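Local coordinates for quinone oxidoreductase 1 (Escherichia coli, PDB 1QOR), which catalyses the one-electron reduction of quinones to semiquinones with NADPH as the electron donor, working as a homodimer, at residues F144-A149 against V212-V217. Numbering follows the deposited sequence.
Sequences FLFHAA and VVYDSV. With NDP (NADPH dihydro-nicotinamide-adenine-dinucleotide phosphate), chain D.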
ATOM      1  N   PHE A 144      -0.219 -16.359  -8.613  1.00 19.87           N
ATOM      2  CA  PHE A 144      -0.004 -15.435  -7.515  1.00 20.02           C
ATOM      3  C   PHE A 144       0.461 -16.288  -6.353  1.00 20.08           C
ATOM      4  O   PHE A 144       0.233 -17.515  -6.359  1.00 20.38           O
ATOM      5  CB  PHE A 144      -1.295 -14.680  -7.159  1.00 18.07           C
ATOM      6  CG  PHE A 144      -2.411 -15.568  -6.696  1.00 19.83           C
ATOM      7  CD1 PHE A 144      -3.225 -16.250  -7.622  1.00 18.90           C
ATOM      8  CD2 PHE A 144      -2.684 -15.722  -5.323  1.00 18.93           C
ATOM      9  CE1 PHE A 144      -4.294 -17.059  -7.187  1.00 17.66           C
ATOM     10  CE2 PHE A 144      -3.758 -16.537  -4.894  1.00 18.62           C
ATOM     11  CZ  PHE A 144      -4.560 -17.201  -5.839  1.00 17.25           C
ATOM     12  N   LEU A 145       1.092 -15.652  -5.371  1.00 18.14           N
ATOM     13  CA  LEU A 145       1.605 -16.350  -4.209  1.00 18.15           C
ATOM     14  C   LEU A 145       0.676 -16.235  -2.971  1.00 19.13           C
ATOM     15  O   LEU A 145       0.084 -15.157  -2.709  1.00 19.35           O
ATOM     16  CB  LEU A 145       3.020 -15.843  -3.915  1.00 18.62           C
ATOM     17  CG  LEU A 145       3.797 -16.444  -2.743  1.00 19.32           C
ATOM     18  CD1 LEU A 145       4.149 -17.862  -3.049  1.00 18.04           C
ATOM     19  CD2 LEU A 145       5.068 -15.598  -2.500  1.00 19.97           C
ATOM     20  N   PHE A 146       0.572 -17.321  -2.189  1.00 17.06           N
ATOM     21  CA  PHE A 146      -0.296 -17.330  -1.022  1.00 16.30           C
ATOM     22  C   PHE A 146       0.408 -18.157   0.022  1.00 16.71           C
ATOM     23  O   PHE A 146       0.596 -19.351  -0.163  1.00 18.39           O
ATOM     24  CB  PHE A 146      -1.660 -17.925  -1.386  1.00 16.20           C
ATOM     25  CG  PHE A 146      -2.778 -17.559  -0.438  1.00 16.13           C
ATOM     26  CD1 PHE A 146      -2.840 -18.111   0.852  1.00 17.46           C
ATOM     27  CD2 PHE A 146      -3.775 -16.665  -0.829  1.00 16.16           C
ATOM     28  CE1 PHE A 146      -3.893 -17.770   1.744  1.00 16.11           C
ATOM     29  CE2 PHE A 146      -4.823 -16.316   0.041  1.00 15.87           C
ATOM     30  CZ  PHE A 146      -4.879 -16.877   1.338  1.00 16.36           C
ATOM     31  N   HIS A 147       0.812 -17.518   1.115  1.00 15.66           N
ATOM     32  CA  HIS A 147       1.546 -18.161   2.190  1.00 14.37           C
ATOM     33  C   HIS A 147       0.749 -19.023   3.107  1.00 13.60           C
ATOM     34  O   HIS A 147      -0.439 -18.826   3.264  1.00 13.86           O
ATOM     35  CB  HIS A 147       2.281 -17.111   3.005  1.00 15.26           C
ATOM     36  CG  HIS A 147       3.438 -16.496   2.277  1.00 16.21           C
ATOM     37  ND1 HIS A 147       4.725 -16.980   2.372  1.00 17.68           N
ATOM     38  CD2 HIS A 147       3.510 -15.412   1.473  1.00 16.60           C
ATOM     39  CE1 HIS A 147       5.541 -16.212   1.671  1.00 16.85           C
ATOM     40  NE2 HIS A 147       4.826 -15.253   1.117  1.00 15.71           N
ATOM     41  N   ALA A 148       1.415 -19.989   3.720  1.00 14.32           N
ATOM     42  CA  ALA A 148       0.772 -20.893   4.677  1.00 15.63           C
ATOM     43  C   ALA A 148      -0.499 -21.512   4.050  1.00 17.35           C
ATOM     44  O   ALA A 148      -1.620 -21.445   4.612  1.00 17.09           O
ATOM     45  CB  ALA A 148       0.460 -20.097   6.004  1.00 16.26           C
ATOM     46  N   ALA A 149      -0.304 -22.125   2.881  1.00 16.69           N
ATOM     47  CA  ALA A 149      -1.372 -22.708   2.088  1.00 16.92           C
ATOM     48  C   ALA A 149      -2.090 -23.963   2.609  1.00 17.04           C
ATOM     49  O   ALA A 149      -3.137 -24.316   2.094  1.00 16.97           O
ATOM     50  CB  ALA A 149      -0.888 -22.925   0.670  1.00 18.34           C
ATOM     51  N   VAL A 212       0.523 -10.081  -7.272  1.00 20.75           N
ATOM     52  CA  VAL A 212       0.041  -9.982  -5.916  1.00 19.13           C
ATOM     53  C   VAL A 212       0.550 -11.134  -5.046  1.00 18.79           C
ATOM     54  O   VAL A 212       0.723 -12.255  -5.541  1.00 18.17           O
ATOM     55  CB  VAL A 212      -1.490  -9.870  -5.892  1.00 19.52           C
ATOM     56  CG1 VAL A 212      -2.112 -11.126  -6.536  1.00 20.77           C
ATOM     57  CG2 VAL A 212      -1.991  -9.640  -4.446  1.00 17.85           C
ATOM     58  N   VAL A 213       0.836 -10.819  -3.773  1.00 16.70           N
ATOM     59  CA  VAL A 213       1.319 -11.741  -2.751  1.00 15.74           C
ATOM     60  C   VAL A 213       0.417 -11.608  -1.543  1.00 17.03           C
ATOM     61  O   VAL A 213       0.222 -10.494  -1.048  1.00 17.38           O
ATOM     62  CB  VAL A 213       2.743 -11.384  -2.236  1.00 15.05           C
ATOM     63  CG1 VAL A 213       3.094 -12.249  -1.059  1.00 13.63           C
ATOM     64  CG2 VAL A 213       3.814 -11.671  -3.320  1.00 15.75           C
ATOM     65  N   TYR A 214      -0.181 -12.715  -1.099  1.00 17.30           N
ATOM     66  CA  TYR A 214      -1.038 -12.714   0.080  1.00 16.53           C
ATOM     67  C   TYR A 214      -0.216 -13.347   1.141  1.00 16.48           C
ATOM     68  O   TYR A 214      -0.017 -14.555   1.132  1.00 18.10           O
ATOM     69  CB  TYR A 214      -2.309 -13.493  -0.152  1.00 14.75           C
ATOM     70  CG  TYR A 214      -3.201 -12.862  -1.168  1.00 14.71           C
ATOM     71  CD1 TYR A 214      -4.155 -11.919  -0.796  1.00 12.72           C
ATOM     72  CD2 TYR A 214      -3.152 -13.269  -2.514  1.00 14.89           C
ATOM     73  CE1 TYR A 214      -5.042 -11.394  -1.734  1.00 13.95           C
ATOM     74  CE2 TYR A 214      -4.058 -12.760  -3.470  1.00 14.03           C
ATOM     75  CZ  TYR A 214      -4.992 -11.827  -3.070  1.00 14.68           C
ATOM     76  OH  TYR A 214      -5.889 -11.341  -3.992  1.00 14.40           O
ATOM     77  N   ASP A 215       0.191 -12.554   2.119  1.00 16.87           N
ATOM     78  CA  ASP A 215       1.089 -13.025   3.157  1.00 17.60           C
ATOM     79  C   ASP A 215       0.561 -12.866   4.606  1.00 19.13           C
ATOM     80  O   ASP A 215       0.488 -11.742   5.149  1.00 20.00           O
ATOM     81  CB  ASP A 215       2.458 -12.330   2.924  1.00 15.15           C
ATOM     82  CG  ASP A 215       3.525 -12.755   3.920  1.00 16.60           C
ATOM     83  OD1 ASP A 215       3.226 -13.262   5.019  1.00 17.91           O
ATOM     84  OD2 ASP A 215       4.705 -12.532   3.635  1.00 16.79           O
ATOM     85  N   SER A 216       0.260 -13.998   5.249  1.00 17.30           N
ATOM     86  CA  SER A 216      -0.264 -13.961   6.588  1.00 17.76           C
ATOM     87  C   SER A 216       0.783 -14.318   7.577  1.00 18.43           C
ATOM     88  O   SER A 216       0.520 -14.316   8.787  1.00 17.86           O
ATOM     89  CB  SER A 216      -1.458 -14.905   6.746  1.00 17.40           C
ATOM     90  OG  SER A 216      -1.105 -16.254   6.516  1.00 19.03           O
ATOM     91  N   VAL A 217       1.983 -14.639   7.104  1.00 20.05           N
ATOM     92  CA  VAL A 217       2.980 -15.028   8.094  1.00 21.09           C
ATOM     93  C   VAL A 217       3.675 -13.845   8.776  1.00 22.21           C
ATOM     94  O   VAL A 217       4.131 -13.960   9.928  1.00 20.70           O
ATOM     95  CB  VAL A 217       3.879 -16.280   7.670  1.00 22.69           C
ATOM     96  CG1 VAL A 217       3.450 -16.878   6.341  1.00 19.31           C
ATOM     97  CG2 VAL A 217       5.383 -16.058   7.865  1.00 20.22           C
TER
HETATM   98  PA  NDP D 350      -3.512 -21.330  10.293  1.00 20.74           P
HETATM   99  O1A NDP D 350      -4.385 -22.509  10.528  1.00 20.09           O
HETATM  100  O2A NDP D 350      -3.181 -20.961   8.892  1.00 21.04           O
HETATM  101  O5B NDP D 350      -2.226 -21.416  11.155  1.00 17.48           O
HETATM  102  C5B NDP D 350      -1.118 -20.575  10.970  1.00 19.51           C
HETATM  103  C4B NDP D 350      -0.147 -21.252  10.052  1.00 21.72           C
HETATM  104  O4B NDP D 350       0.755 -20.197   9.748  1.00 23.60           O
HETATM  105  C3B NDP D 350       0.722 -22.371  10.643  1.00 23.09           C
HETATM  106  O3B NDP D 350       0.003 -23.631  10.579  1.00 20.88           O
HETATM  107  C2B NDP D 350       2.024 -22.218   9.871  1.00 22.16           C
HETATM  108  O2B NDP D 350       1.969 -23.076   8.738  1.00 23.51           O
HETATM  109  C1B NDP D 350       2.062 -20.679   9.467  1.00 22.07           C
HETATM  110  N9A NDP D 350       3.198 -20.126  10.221  1.00 22.32           N
HETATM  111  C8A NDP D 350       4.341 -19.643   9.735  1.00 21.15           C
HETATM  112  N7A NDP D 350       5.145 -19.279  10.741  1.00 20.68           N
HETATM  113  C5A NDP D 350       4.461 -19.554  11.830  1.00 21.42           C
HETATM  114  C6A NDP D 350       4.917 -19.368  13.129  1.00 21.51           C
HETATM  115  N6A NDP D 350       6.116 -18.873  13.412  1.00 20.06           N
HETATM  116  N1A NDP D 350       4.072 -19.732  14.094  1.00 21.55           N
HETATM  117  C2A NDP D 350       2.838 -20.253  13.842  1.00 23.54           C
HETATM  118  N3A NDP D 350       2.414 -20.431  12.589  1.00 23.95           N
HETATM  119  C4A NDP D 350       3.237 -20.087  11.556  1.00 22.23           C
HETATM  120  O3  NDP D 350      -4.374 -20.136  10.893  1.00 20.67           O
HETATM  121  PN  NDP D 350      -5.702 -19.382  10.487  1.00 21.45           P
HETATM  122  O1N NDP D 350      -6.328 -19.959   9.243  1.00 21.22           O
HETATM  123  O2N NDP D 350      -6.552 -19.211  11.725  1.00 20.88           O
HETATM  124  O5D NDP D 350      -5.047 -17.913  10.130  1.00 22.09           O
HETATM  125  C5D NDP D 350      -4.033 -17.688   9.161  1.00 20.51           C
HETATM  126  C4D NDP D 350      -3.518 -16.289   9.237  1.00 22.98           C
HETATM  127  O4D NDP D 350      -4.512 -15.361   8.747  1.00 22.60           O
HETATM  128  C3D NDP D 350      -3.167 -15.842  10.651  1.00 23.60           C
HETATM  129  O3D NDP D 350      -1.957 -15.080  10.637  1.00 22.73           O
HETATM  130  C2D NDP D 350      -4.389 -14.970  11.012  1.00 22.12           C
HETATM  131  O2D NDP D 350      -4.088 -14.048  12.030  1.00 23.76           O
HETATM  132  C1D NDP D 350      -4.699 -14.261   9.725  1.00 22.21           C
HETATM  133  N1N NDP D 350      -6.087 -13.838   9.395  1.00 19.20           N
HETATM  134  C2N NDP D 350      -6.313 -12.564   8.938  1.00 14.72           C
HETATM  135  C3N NDP D 350      -7.610 -12.197   8.627  1.00 18.38           C
HETATM  136  C7N NDP D 350      -7.912 -10.808   8.079  1.00 18.85           C
HETATM  137  O7N NDP D 350      -9.051 -10.487   7.758  1.00 18.10           O
HETATM  138  N7N NDP D 350      -6.866 -10.015   7.980  1.00 19.60           N
HETATM  139  C4N NDP D 350      -8.670 -13.078   8.758  1.00 18.79           C
HETATM  140  C5N NDP D 350      -8.420 -14.376   9.224  1.00 19.64           C
HETATM  141  C6N NDP D 350      -7.123 -14.738   9.546  1.00 19.02           C
HETATM  142  P2B NDP D 350       3.359 -23.704   8.071  1.00 24.17           P
HETATM  143  O1X NDP D 350       2.915 -24.299   6.792  1.00 24.60           O
HETATM  144  O2X NDP D 350       4.264 -22.562   7.890  1.00 26.23           O
HETATM  145  O3X NDP D 350       3.822 -24.665   9.090  1.00 25.09           O
HETATM  146  O   HOH W   1      -2.638 -17.962   5.027  1.00 16.80           O
HETATM  147  O   HOH W   2      -0.974 -15.931   3.455  0.83 35.89           O
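Tyr214 CG lies anti to its carbonyl carbon (chi1 -66°) and Phe146 CG anti to its backbone N (chi1 -160°), and these turns bring the two rings together, CD2 of Phe146 resting 3.6 Å from CB of Tyr214 with the planes 33° apart. Phe144 completes the aromatic cluster: its CD2 meets the rim of the tyrosine ring at CE2, 3.8 Å away. Leu145 and Val213 point together to the other face of the sheet. Between the parallel strands, Tyr214 N donates to Leu145 O (2.9 Å), and Tyr214 O accepts from His147 N (3.1 Å) almost in line with its C=O bond. Where the strands end, they splay apart and water fills in: one molecule donates to both Tyr214 O and His147 O, while a second donates to His147 O and lies 2.7 Å from Ser216 OG, to which it is also hydrogen-bonded. Asp215 OD1 closes an Asx turn by accepting from Val217 N (2.8 Å) and also takes Gly218 N, and OD2, hydrogen-bonded to Thr221 OG1 and Ser225 OG, lies over one face of the His147 imidazole. An alanine in place of Asp215 would probably leave Val217 N and Gly218 N, and the hydroxyls of Thr221 and Ser225, without this acceptor, and let the turn beside the cofactor shift. That turn matters because Ser216 O receives a weak hydrogen bond from O3D of NADPH (3.2 Å), and Val217 and Ala148 touch the adenosine half, as expected where the central strands of a Rossmann fold end. Strands 143-146 and 210-215 are the middle pair of its six-stranded parallel sheet, flanked by strands 167-172 and 233-237, with helix 152-164 packed against Phe144 and Phe146.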